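Local coordinates for biphenyl-2,3-diol 1,2-dioxygenase III-related protein (Vibrio cholerae, PDB 3EY8) that is of unknown function but binds calcium and probably is a metal-dependent enzyme or related protein of the glyoxalase/dioxygenase superfamily, at residues G42-E47 with I53-L58; D86-V91 with E100-R105; L32-V37 with L76-D81. The protein carries 9 engineered substitutions. All coordinates share one frame; numbering follows the deposited sequence.

How the interactions relate
Interactions 1 and 3 meet at strand 35-39, beside strand 43-48 in one sheet: Glu47 N is 2.8 Å from Lys35 O, and Val37 N is 2.8 Å from Ala45 O. Interaction 3 sets the turn between helix 21-32 and strand 35-39 against strand 75-79 of the second sheet. Interaction 2 packs helix 84-93 against the chain leading into that sheet. The centre of interaction 3 lies about 14 Å from each of the others, which are about 26 Å apart. Calcium ligands His13 and Glu126, without the ion here and probably brought together from two subunits, lie near interactions 1 and 3: between side chains, Asn54 is about 3 Å from His13 and Phe78 about 7 Å from Glu126.

Interaction 1. Residues G42-E47 with I53-L58; sequences GRIALE and INLHQL
The flat amide of Asn54 turns its OD1 to the CB of Ala45, 3.5 Å away, across the non-hydrogen-bonded pair of an antiparallel hairpin. The same OD1 also accepts a hydrogen bond from Lys52 NZ, which gives the amide oxygen a polar partner. The second flat group, the imidazole of His56, has water 1 at its edge, in its plane; Phe62 meets this ring edge-to-face and makes a cation-pi contact with Arg43. At the other end of the pairing, Leu46 and Ile53 are tied by two backbone bonds, Leu46 N to Ile53 O (2.8 Å) and Ile53 N to Leu46 O (2.9 Å). Leu55 N gives Ile44 O a nearly straight bond of 3.0 Å (174°), but the return bond is replaced by solvent. Water 2 accepts from Ile44 N and donates to Leu55 O, while water 1 donates to both Ile44 O and Leu55 O. The two waters lie where the strands draw apart toward Gly42; the strand directions differ by 144°. On the face carrying Ile44, Leu46 and Leu55, CD1 of Leu55 meets both neighbours, 4.0 Å from Leu46 CD1 and 4.2 Å from Ile44 CG2. With CG2 anti to its backbone N, Ile44 presents this branch to Leu55, while CG1 leads away. Helix 21-32 covers this apolar face, with Thr24 and Thr25 against Leu55 and Tyr28 against Leu46. The opposite face, with Ala45 and Asn54, looks toward the probable metal pocket: Asn54 touches His13, a calcium ligand, and a sulfate lies nearby. Within the sheet, strand 51-57 is flanked by strand 10-18, and strand 43-48 by strand 35-39.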
loop_
_atom_site.group_PDB
_atom_site.type_symbol
_atom_site.label_atom_id
_atom_site.label_comp_id
_atom_site.label_asym_id
_atom_site.label_seq_id
_atom_site.Cartn_x
_atom_site.Cartn_y
_atom_site.Cartn_z
ATOM N N GLY B 42 -7.829 -4.722 20.728
ATOM C CA GLY B 42 -8.714 -5.128 19.654
ATOM C C GLY B 42 -8.343 -4.598 18.281
ATOM O O GLY B 42 -9.217 -4.352 17.450
ATOM N N ARG B 43 -7.049 -4.415 18.040
ATOM C CA ARG B 43 -6.576 -4.052 16.711
ATOM C C ARG B 43 -6.509 -5.302 15.843
ATOM O O ARG B 43 -6.079 -6.355 16.303
ATOM C CB ARG B 43 -5.187 -3.412 16.775
ATOM C CG ARG B 43 -5.119 -2.104 17.545
ATOM C CD ARG B 43 -5.864 -0.994 16.830
ATOM N NE ARG B 43 -5.548 0.316 17.394
ATOM C CZ ARG B 43 -6.093 0.803 18.505
ATOM N NH1 ARG B 43 -6.985 0.089 19.182
ATOM N NH2 ARG B 43 -5.745 2.006 18.941
ATOM N N ILE B 44 -6.935 -5.185 14.589
ATOM C CA ILE B 44 -6.953 -6.325 13.678
ATOM C C ILE B 44 -6.049 -6.069 12.475
ATOM O O ILE B 44 -6.008 -4.957 11.938
ATOM C CB ILE B 44 -8.375 -6.605 13.163
ATOM C CG1 ILE B 44 -9.348 -6.827 14.329
ATOM C CG2 ILE B 44 -8.374 -7.799 12.210
ATOM C CD1 ILE B 44 -9.142 -8.132 15.085
ATOM N N ALA B 45 -5.323 -7.095 12.049
ATOM C CA ALA B 45 -4.468 -6.975 10.875
ATOM C C ALA B 45 -4.439 -8.266 10.064
ATOM O O ALA B 45 -4.791 -9.337 10.559
ATOM C CB ALA B 45 -3.066 -6.576 11.279
ATOM N N LEU B 46 -4.021 -8.141 8.810
ATOM C CA LEU B 46 -3.793 -9.283 7.930
ATOM C C LEU B 46 -2.311 -9.387 7.583
ATOM O O LEU B 46 -1.733 -8.449 7.027
ATOM C CB LEU B 46 -4.601 -9.115 6.645
ATOM C CG LEU B 46 -6.113 -9.270 6.799
ATOM C CD1 LEU B 46 -6.843 -8.602 5.641
ATOM C CD2 LEU B 46 -6.484 -10.731 6.901
ATOM N N GLU B 47 -1.699 -10.528 7.894
ATOM C CA GLU B 47 -0.264 -10.716 7.657
ATOM C C GLU B 47 0.026 -11.517 6.394
ATOM O O GLU B 47 -0.664 -12.489 6.082
ATOM C CB GLU B 47 0.408 -11.408 8.857
ATOM C CG GLU B 47 0.347 -10.626 10.155
ATOM C CD GLU B 47 0.990 -11.360 11.329
ATOM O OE1 GLU B 47 1.370 -12.547 11.181
ATOM O OE2 GLU B 47 1.101 -10.742 12.405
ATOM N N ILE B 53 -1.513 -5.643 6.529
ATOM C CA ILE B 53 -2.491 -4.595 6.311
ATOM C C ILE B 53 -3.297 -4.444 7.593
ATOM O O ILE B 53 -3.851 -5.422 8.099
ATOM C CB ILE B 53 -3.411 -4.965 5.150
ATOM C CG1 ILE B 53 -2.634 -4.910 3.834
ATOM C CG2 ILE B 53 -4.626 -4.044 5.115
ATOM C CD1 ILE B 53 -3.332 -5.600 2.692
ATOM N N ASN B 54 -3.325 -3.236 8.148
ATOM C CA ASN B 54 -4.151 -2.964 9.318
ATOM C C ASN B 54 -5.573 -2.682 8.864
ATOM O O ASN B 54 -5.788 -2.025 7.841
ATOM C CB ASN B 54 -3.622 -1.758 10.104
ATOM C CG ASN B 54 -2.373 -2.079 10.929
ATOM O OD1 ASN B 54 -2.107 -3.236 11.271
ATOM N ND2 ASN B 54 -1.611 -1.040 11.266
ATOM N N LEU B 55 -6.542 -3.183 9.616
ATOM C CA LEU B 55 -7.942 -2.944 9.291
ATOM C C LEU B 55 -8.586 -2.033 10.330
ATOM O O LEU B 55 -8.447 -2.274 11.531
ATOM C CB LEU B 55 -8.709 -4.268 9.234
ATOM C CG LEU B 55 -8.219 -5.275 8.190
ATOM C CD1 LEU B 55 -8.997 -6.587 8.284
ATOM C CD2 LEU B 55 -8.306 -4.679 6.782
ATOM N N HIS B 56 -9.283 -0.997 9.861
ATOM C CA HIS B 56 -10.166 -0.186 10.705
ATOM C C HIS B 56 -11.593 -0.406 10.234
ATOM O O HIS B 56 -11.853 -0.437 9.034
ATOM C CB HIS B 56 -9.868 1.307 10.559
ATOM C CG HIS B 56 -8.517 1.720 11.053
ATOM N ND1 HIS B 56 -8.131 3.042 11.128
ATOM C CD2 HIS B 56 -7.465 0.996 11.500
ATOM C CE1 HIS B 56 -6.894 3.111 11.586
ATOM N NE2 HIS B 56 -6.467 1.883 11.819
ATOM N N GLN B 57 -12.528 -0.547 11.162
ATOM C CA GLN B 57 -13.918 -0.615 10.743
ATOM C C GLN B 57 -14.473 0.791 10.610
ATOM O O GLN B 57 -14.246 1.648 11.469
ATOM C CB GLN B 57 -14.765 -1.438 11.709
ATOM C CG GLN B 57 -16.207 -1.572 11.238
ATOM C CD GLN B 57 -16.901 -2.787 11.815
ATOM O OE1 GLN B 57 -16.386 -3.910 11.750
ATOM N NE2 GLN B 57 -18.086 -2.571 12.374
ATOM N N LEU B 58 -15.180 1.035 9.514
ATOM C CA LEU B 58 -15.809 2.328 9.293
ATOM C C LEU B 58 -16.648 2.685 10.521
ATOM O O LEU B 58 -17.475 1.890 10.971
ATOM C CB LEU B 58 -16.683 2.277 8.040
ATOM C CG LEU B 58 -17.289 3.598 7.568
ATOM C CD1 LEU B 58 -16.207 4.578 7.159
ATOM C CD2 LEU B 58 -18.237 3.333 6.410
HETATM O O HOH W 1 -5.995 -2.250 12.980
HETATM O O HOH W 2 -8.981 -3.059 14.147
#

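Interaction 2. Residues D86-V91 with E100-R105; sequences DAMEYV and EGPVKR. Engineered in segment 86-91: Glu89 (natural residue Lys), Tyr90 (natural residue His).
Met88, a selenomethionine on helix 84-93, reaches across to Gly101 and Pro102, the residues that carry this contact. Just before them, Glu100 points away from the helix and extends its carboxylate toward Arg105 farther along its own segment; it also packs on Pro64 of the second subunit. Gly101 lends its backbone as a floor: Met88 SE lies 3.8 Å from Gly101 C and 3.8 Å from Pro102 N, over the peptide that joins them. That peptide is cis, and the chain turns a corner at Pro102 between the short, weakly bonded strand 100-101 and strand 103-107. The proline ring is the apolar surface met by the selenomethionine methyl. The Met88 chain bends at its last torsion (chi3 -60°), which carries CE over to the ring, so that the two side chains cross at about a right angle. The modelled gap of 3.3 Å between Met88 CE and Pro102 CG is tighter than usual and doubtful, since Met88 was deposited in two conformers. Val103 lays CG2 on one face of the Arg105 guanidinium, 3.4 Å above its plane and over its centre. Lys104 contributes its carbonyl oxygen, which takes a bond from Arg105 NH1 (3.0 Å) that arrives from above the carbonyl plane. Arg105 closes the segment with a salt bridge whose NH2 to Glu100 OE2 hydrogen bond is weak (3.2 Å), while its NE bonds to Tyr116 OH. Phe115 and Ile98 also pack on Met88. Between helix and corner the contact is apolar and has little directionality, consistent with some freedom of the Met88 side chain, whereas the polar bonds among Glu100, Lys104 and Arg105 lie within 100-105.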
loop_
_atom_site.group_PDB
_atom_site.type_symbol
_atom_site.label_atom_id
_atom_site.label_comp_id
_atom_site.label_asym_id
_atom_site.label_seq_id
_atom_site.Cartn_x
_atom_site.Cartn_y
_atom_site.Cartn_z
ATOM N N ASP B 86 -2.866 -21.610 -11.485
ATOM C CA ASP B 86 -3.373 -22.250 -10.274
ATOM C C ASP B 86 -4.011 -21.213 -9.353
ATOM O O ASP B 86 -5.040 -21.475 -8.736
ATOM C CB ASP B 86 -2.253 -22.973 -9.513
ATOM C CG ASP B 86 -1.813 -24.253 -10.187
ATOM O OD1 ASP B 86 -2.257 -24.521 -11.322
ATOM O OD2 ASP B 86 -1.014 -24.993 -9.575
ATOM N N ALA B 87 -3.381 -20.042 -9.247
ATOM C CA ALA B 87 -3.884 -18.978 -8.381
ATOM C C ALA B 87 -5.258 -18.524 -8.841
ATOM O O ALA B 87 -6.165 -18.338 -8.030
ATOM C CB ALA B 87 -2.926 -17.788 -8.375
HETATM N N MSE B 88 -5.403 -18.327 -10.149
HETATM C CA MSE B 88 -6.687 -17.929 -10.722
HETATM C C MSE B 88 -7.759 -18.981 -10.483
HETATM O O MSE B 88 -8.879 -18.659 -10.089
HETATM C CB MSE B 88 -6.560 -17.647 -12.223
HETATM C CG MSE B 88 -6.400 -16.174 -12.564
HETATM SE SE MSE B 88 -6.551 -15.782 -14.478
HETATM C CE MSE B 88 -5.056 -16.877 -15.089
ATOM N N GLU B 89 -7.418 -20.241 -10.735
ATOM C CA GLU B 89 -8.358 -21.335 -10.504
ATOM C C GLU B 89 -8.809 -21.343 -9.048
ATOM O O GLU B 89 -9.988 -21.510 -8.754
ATOM C CB GLU B 89 -7.735 -22.682 -10.876
ATOM C CG GLU B 89 -8.721 -23.837 -10.865
ATOM C CD GLU B 89 -8.061 -25.177 -11.142
ATOM O OE1 GLU B 89 -6.823 -25.274 -11.014
ATOM O OE2 GLU B 89 -8.784 -26.137 -11.480
ATOM N N TYR B 90 -7.862 -21.153 -8.133
ATOM C CA TYR B 90 -8.172 -21.140 -6.710
ATOM C C TYR B 90 -9.140 -20.019 -6.358
ATOM O O TYR B 90 -10.138 -20.230 -5.667
ATOM C CB TYR B 90 -6.896 -21.001 -5.869
ATOM C CG TYR B 90 -7.194 -20.953 -4.388
ATOM C CD1 TYR B 90 -7.284 -22.123 -3.643
ATOM C CD2 TYR B 90 -7.425 -19.743 -3.739
ATOM C CE1 TYR B 90 -7.573 -22.088 -2.295
ATOM C CE2 TYR B 90 -7.719 -19.701 -2.388
ATOM C CZ TYR B 90 -7.789 -20.882 -1.671
ATOM O OH TYR B 90 -8.083 -20.863 -0.324
ATOM N N VAL B 91 -8.836 -18.812 -6.825
ATOM C CA VAL B 91 -9.677 -17.673 -6.512
ATOM C C VAL B 91 -11.094 -17.879 -7.058
ATOM O O VAL B 91 -12.076 -17.688 -6.342
ATOM C CB VAL B 91 -9.059 -16.365 -7.032
ATOM C CG1 VAL B 91 -10.056 -15.223 -6.898
ATOM C CG2 VAL B 91 -7.778 -16.056 -6.256
ATOM N N GLU B 100 -10.421 -9.661 -15.058
ATOM C CA GLU B 100 -9.512 -9.633 -16.194
ATOM C C GLU B 100 -8.273 -10.425 -15.826
ATOM O O GLU B 100 -7.913 -10.496 -14.647
ATOM C CB GLU B 100 -9.136 -8.185 -16.513
ATOM C CG GLU B 100 -8.377 -7.985 -17.809
ATOM C CD GLU B 100 -8.005 -6.530 -18.038
ATOM O OE1 GLU B 100 -8.348 -5.681 -17.186
ATOM O OE2 GLU B 100 -7.368 -6.237 -19.071
ATOM N N GLY B 101 -7.628 -11.019 -16.827
ATOM C CA GLY B 101 -6.405 -11.775 -16.607
ATOM C C GLY B 101 -6.466 -13.145 -17.245
ATOM O O GLY B 101 -7.560 -13.640 -17.531
ATOM N N PRO B 102 -5.296 -13.764 -17.485
ATOM C CA PRO B 102 -3.976 -13.201 -17.171
ATOM C C PRO B 102 -3.562 -12.134 -18.180
ATOM O O PRO B 102 -3.697 -12.349 -19.387
ATOM C CB PRO B 102 -3.030 -14.402 -17.311
ATOM C CG PRO B 102 -3.863 -15.555 -17.845
ATOM C CD PRO B 102 -5.196 -15.026 -18.237
ATOM N N VAL B 103 -3.049 -11.006 -17.696
ATOM C CA VAL B 103 -2.608 -9.927 -18.578
ATOM C C VAL B 103 -1.223 -9.429 -18.184
ATOM O O VAL B 103 -0.859 -9.451 -17.015
ATOM C CB VAL B 103 -3.603 -8.738 -18.583
ATOM C CG1 VAL B 103 -4.891 -9.123 -19.299
ATOM C CG2 VAL B 103 -3.888 -8.272 -17.160
ATOM N N LYS B 104 -0.449 -8.990 -19.170
ATOM C CA LYS B 104 0.900 -8.502 -18.911
ATOM C C LYS B 104 0.849 -7.090 -18.369
ATOM O O LYS B 104 0.173 -6.221 -18.925
ATOM C CB LYS B 104 1.739 -8.525 -20.192
ATOM C CG LYS B 104 2.137 -9.918 -20.644
ATOM C CD LYS B 104 3.101 -9.843 -21.823
ATOM C CE LYS B 104 3.721 -11.197 -22.128
ATOM N NZ LYS B 104 4.775 -11.101 -23.178
ATOM N N ARG B 105 1.578 -6.865 -17.283
ATOM C CA ARG B 105 1.661 -5.544 -16.670
ATOM C C ARG B 105 3.092 -5.224 -16.249
ATOM O O ARG B 105 4.007 -6.033 -16.415
ATOM C CB ARG B 105 0.720 -5.469 -15.465
ATOM C CG ARG B 105 -0.747 -5.675 -15.816
ATOM C CD ARG B 105 -1.302 -4.448 -16.519
ATOM N NE ARG B 105 -2.755 -4.506 -16.654
ATOM C CZ ARG B 105 -3.385 -4.887 -17.758
ATOM N NH1 ARG B 105 -2.690 -5.251 -18.825
ATOM N NH2 ARG B 105 -4.710 -4.905 -17.795
#

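Interaction 3. Residues L32-V37 with L76-D81; sequences LGMKAV and LCFITD
Met34, modelled as selenomethionine, sets its methyl over one face of the Phe78 ring, offset toward the rim, and this is the tight part of the contact. CE stands 3.7 Å from the ring centroid, a CH-pi approach only 14° off the normal, and 3.6 Å from Phe78 CE2. The chain is extended beyond CG (chi2 -178°, chi3 -178°), which delivers the methyl to the ring while SE stays behind, oblique at 5.4 Å from the centroid. Leu32 touches more loosely, its CD1 lying 4.0 Å from Phe78 CD1 at a slant to the ring. Phe48 meets the same ring edge-to-face. Beyond this buried trio the segments diverge: Lys35 on one and Asp81 on the other are exposed and lie far from the opposite segment. Strand 75-79 pairs antiparallel with a strand of the second subunit, so its sheet continues across the interface, and Phe78 packs on Ile8 of that subunit. This Met-aromatic contact joins the helix-to-strand turn before strand 35-39 to strand 75-79; the two four-stranded sheets, each ordered 1-4-3-2, have the paired layout of the vicinal oxygen chelate fold.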
loop_
_atom_site.group_PDB
_atom_site.type_symbol
_atom_site.label_atom_id
_atom_site.label_comp_id
_atom_site.label_asym_id
_atom_site.label_seq_id
_atom_site.Cartn_x
_atom_site.Cartn_y
_atom_site.Cartn_z
ATOM N N LEU B 32 -6.928 -15.150 -0.352
ATOM C CA LEU B 32 -5.506 -14.868 -0.544
ATOM C C LEU B 32 -4.599 -15.609 0.426
ATOM O O LEU B 32 -3.380 -15.454 0.378
ATOM C CB LEU B 32 -5.241 -13.366 -0.445
ATOM C CG LEU B 32 -5.759 -12.590 -1.655
ATOM C CD1 LEU B 32 -5.353 -11.136 -1.574
ATOM C CD2 LEU B 32 -5.247 -13.231 -2.943
ATOM N N GLY B 33 -5.192 -16.407 1.307
ATOM C CA GLY B 33 -4.418 -17.187 2.256
ATOM C C GLY B 33 -3.655 -16.359 3.272
ATOM O O GLY B 33 -2.650 -16.809 3.820
HETATM N N MSE B 34 -4.121 -15.144 3.535
HETATM C CA MSE B 34 -3.455 -14.300 4.516
HETATM C C MSE B 34 -3.790 -14.758 5.924
HETATM O O MSE B 34 -4.695 -15.558 6.120
HETATM C CB MSE B 34 -3.817 -12.833 4.317
HETATM C CG MSE B 34 -3.233 -12.267 3.041
HETATM SE SE MSE B 34 -3.640 -10.402 2.820
HETATM C CE MSE B 34 -2.782 -10.114 1.089
ATOM N N LYS B 35 -3.045 -14.244 6.895
ATOM C CA LYS B 35 -3.173 -14.655 8.283
ATOM C C LYS B 35 -3.781 -13.507 9.069
ATOM O O LYS B 35 -3.134 -12.483 9.275
ATOM C CB LYS B 35 -1.778 -14.985 8.822
ATOM C CG LYS B 35 -1.721 -15.629 10.193
ATOM C CD LYS B 35 -0.264 -15.740 10.630
ATOM C CE LYS B 35 -0.051 -16.852 11.640
ATOM N NZ LYS B 35 1.393 -17.029 11.964
ATOM N N ALA B 36 -5.028 -13.662 9.499
ATOM C CA ALA B 36 -5.676 -12.627 10.293
ATOM C C ALA B 36 -5.196 -12.717 11.735
ATOM O O ALA B 36 -5.254 -13.784 12.350
ATOM C CB ALA B 36 -7.184 -12.761 10.226
ATOM N N VAL B 37 -4.709 -11.602 12.267
ATOM C CA VAL B 37 -4.249 -11.570 13.652
ATOM C C VAL B 37 -4.895 -10.412 14.395
ATOM O O VAL B 37 -5.503 -9.532 13.783
ATOM C CB VAL B 37 -2.716 -11.424 13.745
ATOM C CG1 VAL B 37 -2.028 -12.585 13.037
ATOM C CG2 VAL B 37 -2.279 -10.096 13.137
ATOM N N LEU B 76 -4.424 -2.432 -4.972
ATOM C CA LEU B 76 -3.225 -3.096 -4.445
ATOM C C LEU B 76 -2.760 -4.249 -5.323
ATOM O O LEU B 76 -3.579 -5.000 -5.855
ATOM C CB LEU B 76 -3.528 -3.651 -3.055
ATOM C CG LEU B 76 -4.225 -2.715 -2.069
ATOM C CD1 LEU B 76 -4.600 -3.468 -0.801
ATOM C CD2 LEU B 76 -3.316 -1.534 -1.760
ATOM N N CYS B 77 -1.442 -4.408 -5.454
ATOM C CA CYS B 77 -0.898 -5.505 -6.244
ATOM C C CYS B 77 -0.026 -6.401 -5.381
ATOM O O CYS B 77 0.978 -5.954 -4.829
ATOM C CB CYS B 77 -0.097 -4.993 -7.444
ATOM S SG CYS B 77 0.804 -6.329 -8.295
ATOM N N PHE B 78 -0.426 -7.661 -5.270
ATOM C CA PHE B 78 0.283 -8.652 -4.459
ATOM C C PHE B 78 0.956 -9.683 -5.347
ATOM O O PHE B 78 0.353 -10.176 -6.298
ATOM C CB PHE B 78 -0.701 -9.404 -3.563
ATOM C CG PHE B 78 -1.409 -8.533 -2.570
ATOM C CD1 PHE B 78 -2.763 -8.264 -2.709
ATOM C CD2 PHE B 78 -0.727 -7.991 -1.497
ATOM C CE1 PHE B 78 -3.429 -7.463 -1.791
ATOM C CE2 PHE B 78 -1.385 -7.187 -0.575
ATOM C CZ PHE B 78 -2.739 -6.926 -0.728
ATOM N N ILE B 79 2.193 -10.038 -5.015
ATOM C CA ILE B 79 2.906 -11.092 -5.727
ATOM C C ILE B 79 2.628 -12.441 -5.068
ATOM O O ILE B 79 2.603 -12.543 -3.834
ATOM C CB ILE B 79 4.420 -10.846 -5.706
ATOM C CG1 ILE B 79 4.760 -9.506 -6.367
ATOM C CG2 ILE B 79 5.152 -11.972 -6.399
ATOM C CD1 ILE B 79 4.278 -9.385 -7.824
ATOM N N THR B 80 2.402 -13.466 -5.885
ATOM C CA THR B 80 2.305 -14.830 -5.367
ATOM C C THR B 80 3.424 -15.667 -5.976
ATOM O O THR B 80 3.875 -15.385 -7.096
ATOM C CB THR B 80 0.940 -15.480 -5.664
ATOM O OG1 THR B 80 0.907 -16.799 -5.093
ATOM C CG2 THR B 80 0.701 -15.585 -7.163
ATOM N N ASP B 81 3.890 -16.677 -5.236
ATOM C CA ASP B 81 4.861 -17.626 -5.785
ATOM C C ASP B 81 4.196 -18.900 -6.305
ATOM O O ASP B 81 4.862 -19.846 -6.721
ATOM C CB ASP B 81 6.008 -17.933 -4.799
ATOM C CG ASP B 81 5.537 -18.551 -3.482
ATOM O OD1 ASP B 81 4.388 -19.033 -3.379
ATOM O OD2 ASP B 81 6.355 -18.563 -2.535
#